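Local structure of AA9 family lytic polysaccharide monooxygenase cel61B (Hypocrea jecorina, 2VTC) at residues Ile97-Gly102 and Trp161-Pro166; Val175-Leu180 and Asn194-Val199; Ile66-Tyr71 and Ser188-Gln193. The protein cleaves crystalline and amorphous polysaccharides oxidatively at (1-4)-glycosidic bonds, as a secreted copper-dependent lytic polysaccharide monooxygenase of the AA9 family. All coordinates share one frame; numbering follows the deposited sequence.

Interaction 1 (Ile97-Gly102 and Trp161-Pro166). With NAG (2-acetamido-2-deoxy-beta-D-glucopyranose), chain C.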
loop_
_atom_site.group_PDB
_atom_site.type_symbol
_atom_site.label_atom_id
_atom_site.label_comp_id
_atom_site.label_asym_id
_atom_site.label_seq_id
_atom_site.Cartn_x
_atom_site.Cartn_y
_atom_site.Cartn_z
ATOM N N ILE A 97 8.797 -1.272 -9.112
ATOM C CA ILE A 97 7.549 -0.551 -9.240
ATOM C C ILE A 97 7.806 0.833 -8.679
ATOM O O ILE A 97 8.491 0.971 -7.659
ATOM C CB ILE A 97 6.409 -1.201 -8.391
ATOM C CG1 ILE A 97 6.296 -2.704 -8.679
ATOM C CG2 ILE A 97 5.080 -0.441 -8.601
ATOM C CD1 ILE A 97 5.616 -3.486 -7.557
ATOM N N VAL A 98 7.254 1.847 -9.336
ATOM C CA VAL A 98 7.271 3.197 -8.789
ATOM C C VAL A 98 5.845 3.672 -8.653
ATOM O O VAL A 98 5.161 3.926 -9.649
ATOM C CB VAL A 98 8.122 4.199 -9.649
ATOM C CG1 VAL A 98 8.189 5.544 -8.949
ATOM C CG2 VAL A 98 9.529 3.663 -9.900
ATOM N N PHE A 99 5.382 3.747 -7.407
ATOM C CA PHE A 99 4.022 4.183 -7.127
ATOM C C PHE A 99 3.998 5.705 -7.186
ATOM O O PHE A 99 4.821 6.363 -6.545
ATOM C CB PHE A 99 3.552 3.698 -5.745
ATOM C CG PHE A 99 3.447 2.201 -5.620
ATOM C CD1 PHE A 99 2.280 1.549 -6.019
ATOM C CD2 PHE A 99 4.490 1.449 -5.078
ATOM C CE1 PHE A 99 2.154 0.152 -5.891
ATOM C CE2 PHE A 99 4.389 0.047 -4.950
ATOM C CZ PHE A 99 3.202 -0.591 -5.362
ATOM N N GLN A 100 3.065 6.245 -7.960
ATOM C CA GLN A 100 2.898 7.692 -8.088
ATOM C C GLN A 100 1.653 8.142 -7.344
ATOM O O GLN A 100 0.518 7.828 -7.723
ATOM C CB GLN A 100 2.848 8.105 -9.565
ATOM C CG GLN A 100 2.432 9.561 -9.792
ATOM C CD GLN A 100 3.524 10.561 -9.412
ATOM O OE1 GLN A 100 3.428 11.262 -8.390
ATOM N NE2 GLN A 100 4.557 10.625 -10.225
ATOM N N TRP A 101 1.867 8.883 -6.260
ATOM C CA TRP A 101 0.771 9.413 -5.471
ATOM C C TRP A 101 0.308 10.773 -6.011
ATOM O O TRP A 101 1.086 11.505 -6.646
ATOM C CB TRP A 101 1.187 9.550 -3.999
ATOM C CG TRP A 101 1.377 8.226 -3.299
ATOM C CD1 TRP A 101 2.466 7.421 -3.370
ATOM C CD2 TRP A 101 0.440 7.575 -2.429
ATOM N NE1 TRP A 101 2.272 6.293 -2.599
ATOM C CE2 TRP A 101 1.043 6.369 -1.999
ATOM C CE3 TRP A 101 -0.844 7.900 -1.959
ATOM C CZ2 TRP A 101 0.397 5.464 -1.130
ATOM C CZ3 TRP A 101 -1.498 7.004 -1.085
ATOM C CH2 TRP A 101 -0.861 5.790 -0.685
ATOM N N GLY A 102 -0.954 11.096 -5.768
ATOM C CA GLY A 102 -1.513 12.341 -6.295
ATOM C C GLY A 102 -2.984 12.480 -5.985
ATOM O O GLY A 102 -3.532 11.683 -5.204
ATOM N N TRP A 161 7.337 6.582 -4.961
ATOM C CA TRP A 161 8.041 5.629 -4.099
ATOM C C TRP A 161 8.404 4.354 -4.865
ATOM O O TRP A 161 7.538 3.741 -5.500
ATOM C CB TRP A 161 7.221 5.266 -2.845
ATOM C CG TRP A 161 8.114 4.729 -1.776
ATOM C CD1 TRP A 161 8.299 3.416 -1.420
ATOM C CD2 TRP A 161 8.991 5.499 -0.944
ATOM N NE1 TRP A 161 9.242 3.331 -0.412
ATOM C CE2 TRP A 161 9.682 4.597 -0.109
ATOM C CE3 TRP A 161 9.267 6.878 -0.840
ATOM C CZ2 TRP A 161 10.631 5.021 0.832
ATOM C CZ3 TRP A 161 10.203 7.296 0.093
ATOM C CH2 TRP A 161 10.871 6.370 0.920
ATOM N N THR A 162 9.671 3.965 -4.790
ATOM C CA THR A 162 10.190 2.790 -5.508
ATOM C C THR A 162 10.161 1.560 -4.609
ATOM O O THR A 162 10.648 1.594 -3.469
ATOM C CB THR A 162 11.639 3.022 -6.017
ATOM O OG1 THR A 162 11.631 4.042 -7.023
ATOM C CG2 THR A 162 12.241 1.738 -6.613
ATOM N N VAL A 163 9.581 0.480 -5.136
ATOM C CA VAL A 163 9.537 -0.810 -4.457
ATOM C C VAL A 163 10.019 -1.894 -5.420
ATOM O O VAL A 163 9.457 -2.045 -6.498
ATOM C CB VAL A 163 8.089 -1.157 -3.968
ATOM C CG1 VAL A 163 8.054 -2.510 -3.298
ATOM C CG2 VAL A 163 7.601 -0.100 -2.979
ATOM N N LYS A 164 11.042 -2.633 -5.014
ATOM C CA LYS A 164 11.548 -3.783 -5.771
ATOM C C LYS A 164 10.731 -5.061 -5.536
ATOM O O LYS A 164 10.510 -5.458 -4.381
ATOM C CB LYS A 164 13.018 -4.052 -5.422
ATOM C CG LYS A 164 13.705 -5.028 -6.388
ATOM C CD LYS A 164 15.155 -5.301 -5.989
ATOM C CE LYS A 164 15.833 -6.231 -6.983
ATOM N NZ LYS A 164 15.861 -5.675 -8.381
ATOM N N ILE A 165 10.284 -5.687 -6.632
ATOM C CA ILE A 165 9.701 -7.038 -6.572
ATOM C C ILE A 165 10.869 -8.015 -6.346
ATOM O O ILE A 165 11.781 -8.056 -7.167
ATOM C CB ILE A 165 8.935 -7.383 -7.880
ATOM C CG1 ILE A 165 7.811 -6.380 -8.130
ATOM C CG2 ILE A 165 8.367 -8.811 -7.820
ATOM C CD1 ILE A 165 7.137 -6.542 -9.495
ATOM N N PRO A 166 10.863 -8.779 -5.229
ATOM C CA PRO A 166 11.958 -9.707 -4.921
ATOM C C PRO A 166 12.308 -10.601 -6.118
ATOM O O PRO A 166 11.402 -11.119 -6.804
ATOM C CB PRO A 166 11.392 -10.544 -3.770
ATOM C CG PRO A 166 10.469 -9.588 -3.072
ATOM C CD PRO A 166 9.816 -8.817 -4.187
HETATM C C1 NAG C . -0.169 9.982 -12.862
HETATM C C2 NAG C . -0.743 10.917 -13.934
HETATM C C3 NAG C . -0.317 12.387 -13.719
HETATM C C4 NAG C . -0.479 12.848 -12.259
HETATM C C5 NAG C . -0.021 11.743 -11.287
HETATM C C6 NAG C . -0.274 12.056 -9.816
HETATM C C7 NAG C . -1.307 10.316 -16.237
HETATM C C8 NAG C . -0.779 10.016 -17.608
HETATM N N2 NAG C . -0.388 10.499 -15.281
HETATM O O3 NAG C . -1.063 13.229 -14.588
HETATM O O4 NAG C . 0.284 14.022 -12.007
HETATM O O5 NAG C . -0.618 10.486 -11.609
HETATM O O6 NAG C . -1.572 12.552 -9.587
HETATM O O7 NAG C . -2.522 10.385 -16.034
#
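Ile-97 and Val-163 pair through both of their peptide groups, as Phe-99 and Trp-161 do two residues further on, and these four backbone bonds make 97-102 and 161-164 antiparallel neighbours. At the Ile-97 pair, Val-163 N reaches Ile-97 O at 2.8 Å in an almost straight bond (171°). Between the two hydrogen-bonded pairs sits the non-hydrogen-bonded pair Val-98 and Thr-162, whose CA atoms draw in to 4.4 Å. Here CG2 of Val-98 rests against OG1 of Thr-162 at 3.6 Å, a methyl beside a hydroxyl oxygen on the more exposed face.

The other face is apolar. Phe-99 meets Val-163 with the rim of its ring: CE2 lies 3.8 Å from Val-163 CG2, and that methyl is in the ring plane. One ring face is taken by CG2 of Ile-97, 3.7 Å above the plane and offset toward the rim. The CG1 arm of Ile-97 stands anti to its carbonyl carbon (chi1 -51°), which sets CD1 toward Ile-165, just beyond strand 160-164, meeting its CG1 at 3.7 Å, the two side chains crossing at about a right angle.

Beyond the paired residues, Gln-100 to Gly-102 run along an N-acetylglucosamine of the protein's own glycan, with Gln-100 CG 3.6 Å from the sugar C5. Strand 160-164 is one of the two edge strands of a four-stranded antiparallel sheet, and strand 22-28 flanks 96-102 on the other side. Phe-99 stacks on His-178 and touches Val-199, Trp-161 packs on helix 150-156, and Val-163 reaches strand 133-143, so the apolar face closes against the second sheet of the beta-sandwich.

Interaction 2 (Val175-Leu180 and Asn194-Val199). With NI (nickel (II) ion), chain E.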
loop_
_atom_site.group_PDB
_atom_site.type_symbol
_atom_site.label_atom_id
_atom_site.label_comp_id
_atom_site.label_asym_id
_atom_site.label_seq_id
_atom_site.Cartn_x
_atom_site.Cartn_y
_atom_site.Cartn_z
ATOM N N VAL A 175 -1.220 -9.478 -5.667
ATOM C CA VAL A 175 -1.670 -8.139 -5.336
ATOM C C VAL A 175 -0.566 -7.498 -4.505
ATOM O O VAL A 175 -0.019 -8.120 -3.574
ATOM C CB VAL A 175 -2.979 -8.170 -4.511
ATOM C CG1 VAL A 175 -3.515 -6.757 -4.294
ATOM C CG2 VAL A 175 -4.077 -8.955 -5.264
ATOM N N PHE A 176 -0.271 -6.239 -4.824
ATOM C CA PHE A 176 0.694 -5.447 -4.039
ATOM C C PHE A 176 -0.063 -4.385 -3.244
ATOM O O PHE A 176 -0.900 -3.674 -3.808
ATOM C CB PHE A 176 1.727 -4.803 -4.958
ATOM C CG PHE A 176 2.703 -5.775 -5.505
ATOM C CD1 PHE A 176 3.958 -5.931 -4.933
ATOM C CD2 PHE A 176 2.332 -6.609 -6.556
ATOM C CE1 PHE A 176 4.869 -6.862 -5.435
ATOM C CE2 PHE A 176 3.220 -7.573 -7.054
ATOM C CZ PHE A 176 4.501 -7.698 -6.501
ATOM N N ARG A 177 0.196 -4.318 -1.936
ATOM C CA ARG A 177 -0.501 -3.403 -1.036
ATOM C C ARG A 177 0.529 -2.414 -0.505
ATOM O O ARG A 177 1.357 -2.779 0.328
ATOM C CB ARG A 177 -1.175 -4.190 0.098
ATOM C CG ARG A 177 -1.916 -3.400 1.173
ATOM C CD ARG A 177 -2.343 -4.357 2.279
ATOM N NE ARG A 177 -3.093 -3.624 3.301
ATOM C CZ ARG A 177 -2.508 -2.888 4.258
ATOM N NH1 ARG A 177 -1.159 -2.821 4.351
ATOM N NH2 ARG A 177 -3.287 -2.219 5.120
ATOM N N HIS A 178 0.462 -1.187 -1.042
ATOM C CA HIS A 178 1.425 -0.114 -0.766
ATOM C C HIS A 178 0.774 0.862 0.226
ATOM O O HIS A 178 -0.358 1.319 -0.025
ATOM C CB HIS A 178 1.762 0.579 -2.090
ATOM C CG HIS A 178 2.689 1.754 -1.950
ATOM N ND1 HIS A 178 3.951 1.656 -1.397
ATOM C CD2 HIS A 178 2.538 3.049 -2.325
ATOM C CE1 HIS A 178 4.528 2.851 -1.417
ATOM N NE2 HIS A 178 3.693 3.710 -1.972
ATOM N N GLU A 179 1.453 1.183 1.344
ATOM C CA GLU A 179 0.757 1.868 2.434
ATOM C C GLU A 179 1.580 2.944 3.132
ATOM O O GLU A 179 2.698 2.687 3.542
ATOM C CB GLU A 179 0.301 0.847 3.464
ATOM C CG GLU A 179 -0.528 1.412 4.631
ATOM C CD GLU A 179 -0.948 0.308 5.572
ATOM O OE1 GLU A 179 -0.145 -0.653 5.785
ATOM O OE2 GLU A 179 -2.096 0.367 6.115
ATOM N N LEU A 180 0.985 4.123 3.293
ATOM C CA LEU A 180 1.604 5.207 4.061
ATOM C C LEU A 180 0.918 5.255 5.405
ATOM O O LEU A 180 -0.320 5.249 5.489
ATOM C CB LEU A 180 1.435 6.560 3.346
ATOM C CG LEU A 180 1.762 6.608 1.854
ATOM C CD1 LEU A 180 1.541 8.005 1.260
ATOM C CD2 LEU A 180 3.136 6.141 1.541
ATOM N N ASN A 194 -3.888 5.378 8.280
ATOM C CA ASN A 194 -3.361 4.411 7.294
ATOM C C ASN A 194 -3.913 4.681 5.894
ATOM O O ASN A 194 -5.145 4.833 5.732
ATOM C CB ASN A 194 -3.704 2.950 7.679
ATOM C CG ASN A 194 -2.928 2.427 8.883
ATOM O OD1 ASN A 194 -2.363 1.307 8.846
ATOM N ND2 ASN A 194 -2.958 3.157 9.974
ATOM N N TYR A 195 -3.037 4.689 4.895
ATOM C CA TYR A 195 -3.440 4.903 3.498
ATOM C C TYR A 195 -3.002 3.711 2.627
ATOM O O TYR A 195 -2.051 3.836 1.872
ATOM C CB TYR A 195 -2.844 6.207 2.909
ATOM C CG TYR A 195 -3.239 7.487 3.641
ATOM C CD1 TYR A 195 -4.242 8.322 3.130
ATOM C CD2 TYR A 195 -2.612 7.855 4.850
ATOM C CE1 TYR A 195 -4.632 9.502 3.818
ATOM C CE2 TYR A 195 -2.988 9.039 5.543
ATOM C CZ TYR A 195 -3.988 9.849 5.012
ATOM O OH TYR A 195 -4.343 11.011 5.696
ATOM N N PRO A 196 -3.718 2.561 2.729
ATOM C CA PRO A 196 -3.358 1.406 1.885
ATOM C C PRO A 196 -3.921 1.519 0.464
ATOM O O PRO A 196 -5.043 2.004 0.267
ATOM C CB PRO A 196 -3.991 0.219 2.615
ATOM C CG PRO A 196 -5.204 0.778 3.282
ATOM C CD PRO A 196 -4.795 2.226 3.677
ATOM N N GLN A 197 -3.125 1.087 -0.500
ATOM C CA GLN A 197 -3.532 1.093 -1.895
ATOM C C GLN A 197 -3.104 -0.220 -2.543
ATOM O O GLN A 197 -1.921 -0.584 -2.487
ATOM C CB GLN A 197 -2.859 2.261 -2.623
ATOM C CG GLN A 197 -3.387 3.621 -2.107
ATOM C CD GLN A 197 -4.752 3.957 -2.674
ATOM O OE1 GLN A 197 -5.792 3.692 -2.058
ATOM N NE2 GLN A 197 -4.757 4.540 -3.845
ATOM N N CYS A 198 -4.070 -0.915 -3.154
ATOM C CA CYS A 198 -3.771 -2.195 -3.800
ATOM C C CYS A 198 -3.752 -2.122 -5.327
ATOM O O CYS A 198 -4.572 -1.424 -5.950
ATOM C CB CYS A 198 -4.789 -3.238 -3.326
ATOM S SG CYS A 198 -4.662 -3.659 -1.609
ATOM N N VAL A 199 -2.817 -2.864 -5.923
ATOM C CA VAL A 199 -2.698 -2.985 -7.395
ATOM C C VAL A 199 -2.486 -4.464 -7.790
ATOM O O VAL A 199 -1.739 -5.177 -7.129
ATOM C CB VAL A 199 -1.571 -2.098 -7.992
ATOM C CG1 VAL A 199 -1.791 -0.613 -7.637
ATOM C CG2 VAL A 199 -0.197 -2.560 -7.503
HETATM NI NI NI E . -4.311 13.304 4.687
HETATM O O HOH W 1 -4.711 15.400 4.428
HETATM O O HOH W 2 -4.820 13.122 5.772
#
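The guanidinium of Arg-177 carries Pro-196 on one face, CB lying 3.5 Å above the plane and offset toward the rim, while its outer nitrogens turn to Glu-179. That grip is end-on: NH1 meets OE1 at 2.8 Å in a salt bridge and NH2 meets OE2, both from above the carboxylate plane. Arg-177 is extended from CG to NE and runs beside Pro-196, pointing the same way, which sets its charged tip level with Glu-179. The Tyr-195 ring, by contrast, receives Leu-180 O at its edge, in plane, 3.5 Å from CD2.

These groups ride on a beta-hairpin, strands 172-182 and 193-204, in the core of the AA9 beta-sandwich. Three hydrogen-bonded pairs hold it, Phe-176 with Val-199, His-178 with Gln-197 and Leu-180 with Tyr-195; in the last, Leu-180 N to Tyr-195 O is weak at 3.4 Å, whereas Tyr-195 N reaches Leu-180 O at 2.8 Å.

The buried charges have further partners: Arg-177 NE and NH2 bond the carbonyls of Val-77 and Ile-76, and Glu-179 OE1 bonds Tyr-221 OH. A leucine in place of Arg-177 would probably leave the Glu-179 carboxylate without its counter-charge and take from those two carbonyls the donors that Arg-177 gives them. Nearby, SG of Cys-198, disulfide-linked to Cys-78, packs on Arg-177 CG at 3.9 Å.

On the opposite face, His-178 bonds Thr-115 OG1 through ND1. Tyr-195, its CG anti to the carbonyl carbon (chi1 -60°), carries OH beyond the pairing to 2.5 Å from the nickel ion, which occupies the catalytic copper site with His-20 and His-108.

Interaction 3 (Ile66-Tyr71 and Ser188-Gln193)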
loop_
_atom_site.group_PDB
_atom_site.type_symbol
_atom_site.label_atom_id
_atom_site.label_comp_id
_atom_site.label_asym_id
_atom_site.label_seq_id
_atom_site.Cartn_x
_atom_site.Cartn_y
_atom_site.Cartn_z
ATOM N N ILE A 66 -7.808 4.902 6.730
ATOM C CA ILE A 66 -8.389 3.881 7.598
ATOM C C ILE A 66 -7.747 4.078 8.964
ATOM O O ILE A 66 -6.532 4.307 9.022
ATOM C CB ILE A 66 -8.079 2.433 7.037
ATOM C CG1 ILE A 66 -8.535 2.320 5.571
ATOM C CG2 ILE A 66 -8.660 1.333 7.904
ATOM C CD1 ILE A 66 -9.999 2.647 5.339
ATOM N N SER A 67 -8.549 4.028 10.029
ATOM C CA SER A 67 -8.084 4.342 11.399
ATOM C C SER A 67 -7.843 3.066 12.217
ATOM O O SER A 67 -8.304 1.983 11.839
ATOM C CB SER A 67 -9.077 5.286 12.123
ATOM O OG SER A 67 -9.254 6.478 11.376
ATOM N N PRO A 68 -7.061 3.149 13.308
ATOM C CA PRO A 68 -6.827 1.984 14.156
ATOM C C PRO A 68 -8.086 1.237 14.625
ATOM O O PRO A 68 -8.040 0.008 14.798
ATOM C CB PRO A 68 -5.998 2.553 15.329
ATOM C CG PRO A 68 -5.281 3.683 14.712
ATOM C CD PRO A 68 -6.262 4.317 13.747
ATOM N N ASP A 69 -9.197 1.959 14.809
ATOM C CA ASP A 69 -10.458 1.310 15.183
ATOM C C ASP A 69 -11.047 0.484 14.027
ATOM O O ASP A 69 -12.088 -0.170 14.193
ATOM C CB ASP A 69 -11.494 2.310 15.757
ATOM C CG ASP A 69 -11.846 3.455 14.803
ATOM O OD1 ASP A 69 -11.448 3.474 13.624
ATOM O OD2 ASP A 69 -12.579 4.390 15.251
ATOM N N GLN A 70 -10.376 0.527 12.876
ATOM C CA GLN A 70 -10.768 -0.278 11.711
ATOM C C GLN A 70 -9.720 -1.353 11.355
ATOM O O GLN A 70 -9.817 -1.972 10.299
ATOM C CB GLN A 70 -10.998 0.616 10.514
ATOM C CG GLN A 70 -12.100 1.641 10.709
ATOM C CD GLN A 70 -12.203 2.564 9.536
ATOM O OE1 GLN A 70 -11.373 3.455 9.348
ATOM N NE2 GLN A 70 -13.225 2.341 8.697
ATOM N N TYR A 71 -8.722 -1.560 12.213
ATOM C CA TYR A 71 -7.646 -2.517 11.894
ATOM C C TYR A 71 -8.084 -3.984 11.791
ATOM O O TYR A 71 -7.320 -4.807 11.270
ATOM C CB TYR A 71 -6.467 -2.388 12.870
ATOM C CG TYR A 71 -5.571 -1.166 12.730
ATOM C CD1 TYR A 71 -5.597 -0.323 11.611
ATOM C CD2 TYR A 71 -4.622 -0.896 13.732
ATOM C CE1 TYR A 71 -4.729 0.796 11.507
ATOM C CE2 TYR A 71 -3.763 0.191 13.627
ATOM C CZ TYR A 71 -3.800 1.021 12.531
ATOM O OH TYR A 71 -2.963 2.113 12.406
ATOM N N SER A 188 -1.944 10.162 20.107
ATOM C CA SER A 188 -3.280 9.813 20.628
ATOM C C SER A 188 -3.787 8.458 20.148
ATOM O O SER A 188 -3.525 8.069 19.007
ATOM C CB SER A 188 -4.315 10.836 20.160
ATOM O OG SER A 188 -4.019 12.149 20.603
ATOM N N ALA A 189 -4.536 7.770 21.011
ATOM C CA ALA A 189 -5.287 6.572 20.624
ATOM C C ALA A 189 -6.151 6.858 19.391
ATOM O O ALA A 189 -6.818 7.899 19.297
ATOM C CB ALA A 189 -6.141 6.082 21.777
ATOM N N ASN A 190 -6.098 5.939 18.423
ATOM C CA ASN A 190 -6.831 6.081 17.166
ATOM C C ASN A 190 -6.305 7.197 16.254
ATOM O O ASN A 190 -6.942 7.560 15.261
ATOM C CB ASN A 190 -8.348 6.220 17.436
ATOM C CG ASN A 190 -9.190 5.812 16.246
ATOM O OD1 ASN A 190 -10.048 6.571 15.764
ATOM N ND2 ASN A 190 -8.938 4.612 15.753
ATOM N N GLY A 191 -5.106 7.722 16.551
ATOM C CA GLY A 191 -4.571 8.856 15.788
ATOM C C GLY A 191 -3.812 8.574 14.504
ATOM O O GLY A 191 -3.827 9.398 13.591
ATOM N N MET A 192 -3.142 7.416 14.443
ATOM C CA MET A 192 -2.442 6.970 13.226
ATOM C C MET A 192 -3.400 6.951 12.034
ATOM O O MET A 192 -4.561 6.530 12.176
ATOM C CB MET A 192 -1.849 5.565 13.443
ATOM C CG MET A 192 -1.031 5.048 12.267
ATOM S SD MET A 192 0.374 6.089 11.745
ATOM C CE MET A 192 1.635 5.440 12.838
ATOM N N GLN A 193 -2.936 7.424 10.880
ATOM C CA GLN A 193 -3.772 7.404 9.673
ATOM C C GLN A 193 -3.164 6.456 8.648
ATOM O O GLN A 193 -2.101 6.749 8.115
ATOM C CB GLN A 193 -3.921 8.796 9.044
ATOM C CG GLN A 193 -4.577 9.825 9.972
ATOM C CD GLN A 193 -4.613 11.255 9.432
ATOM O OE1 GLN A 193 -5.209 12.132 10.083
ATOM N NE2 GLN A 193 -4.000 11.513 8.305
HETATM O O HOH W 3 -7.002 7.893 12.509
#
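Pro-68 meets Asn-190 and Met-192 with its ring carbons, and this is the closely packed part of the contact. CD of Pro-68 comes to 3.2 Å from Met-192 O, while CG lies 4.1 Å from Met-192 CB and also faces the CA of Asn-190. OH of Tyr-71 approaches Met-192 CG at 3.5 Å, the two side chains crossing at about a right angle. With CG anti to the backbone N (chi1 -176°), Met-192 lays that carbon against the Tyr-71 hydroxyl, while the bends at the next two torsions carry the sulfur and methyl away. The Tyr-71 ring is itself covered within its own loop: Pro-68 CA sits over the centre of one face, 3.3 Å above the plane. Its hydroxyl has a partner in Asn-194, just past the second segment. Next to Met-192 stands Gln-193, which probably binds dioxygen beside the metal, as in related enzymes.

The other side is looser and open to solvent. The amide of Asn-190 reaches across to Asp-69, lying beside its backbone N and its carboxylate, with the two flat groups 55° apart. Nearer the Pro-68 ring, a water molecule bridges the loops, accepting from Ser-67 OG at 2.9 Å and donating to the carbonyls of Asn-190 and Met-192.

Each loop is folded locally before they meet. Residues 68-70 form a 3-10 turn, and Ser-67 N bonds Gln-70 OE1 at 3.0 Å in a nearly straight bond (170°). Ser-188 to Gly-191 make a type II beta turn, closed by Gly-191 N on Ser-188 O.

The join rests on the Pro-68 ring, on the polar encounter of Asn-190 with Asp-69, and on a water that ties three oxygens of both loops, so it is likely to depend in part on solvent.

Interactions 1 and 2 face each other across the sandwich, their centres 10 Å apart: Trp-101 NE1 bonds His-178 NE2 at 3.0 Å, and Trp-101 CH2 packs 3.4 Å from Tyr-195 O. Interaction 3 adjoins interaction 2 at the metal end of the hairpin, where Asn-194 O and Ile-66 N lie 2.8 Å apart, probably hydrogen-bonded. Interactions 1 and 3 do not touch and lie on opposite sides of the chain's centre, with centres about 25 Å apart. The hairpin of interaction 2 thus lies between them and supplies Tyr-195 to the metal site, while the loop 188-193 brings the Gln-193 side chain to about 4 Å from the nickel ion.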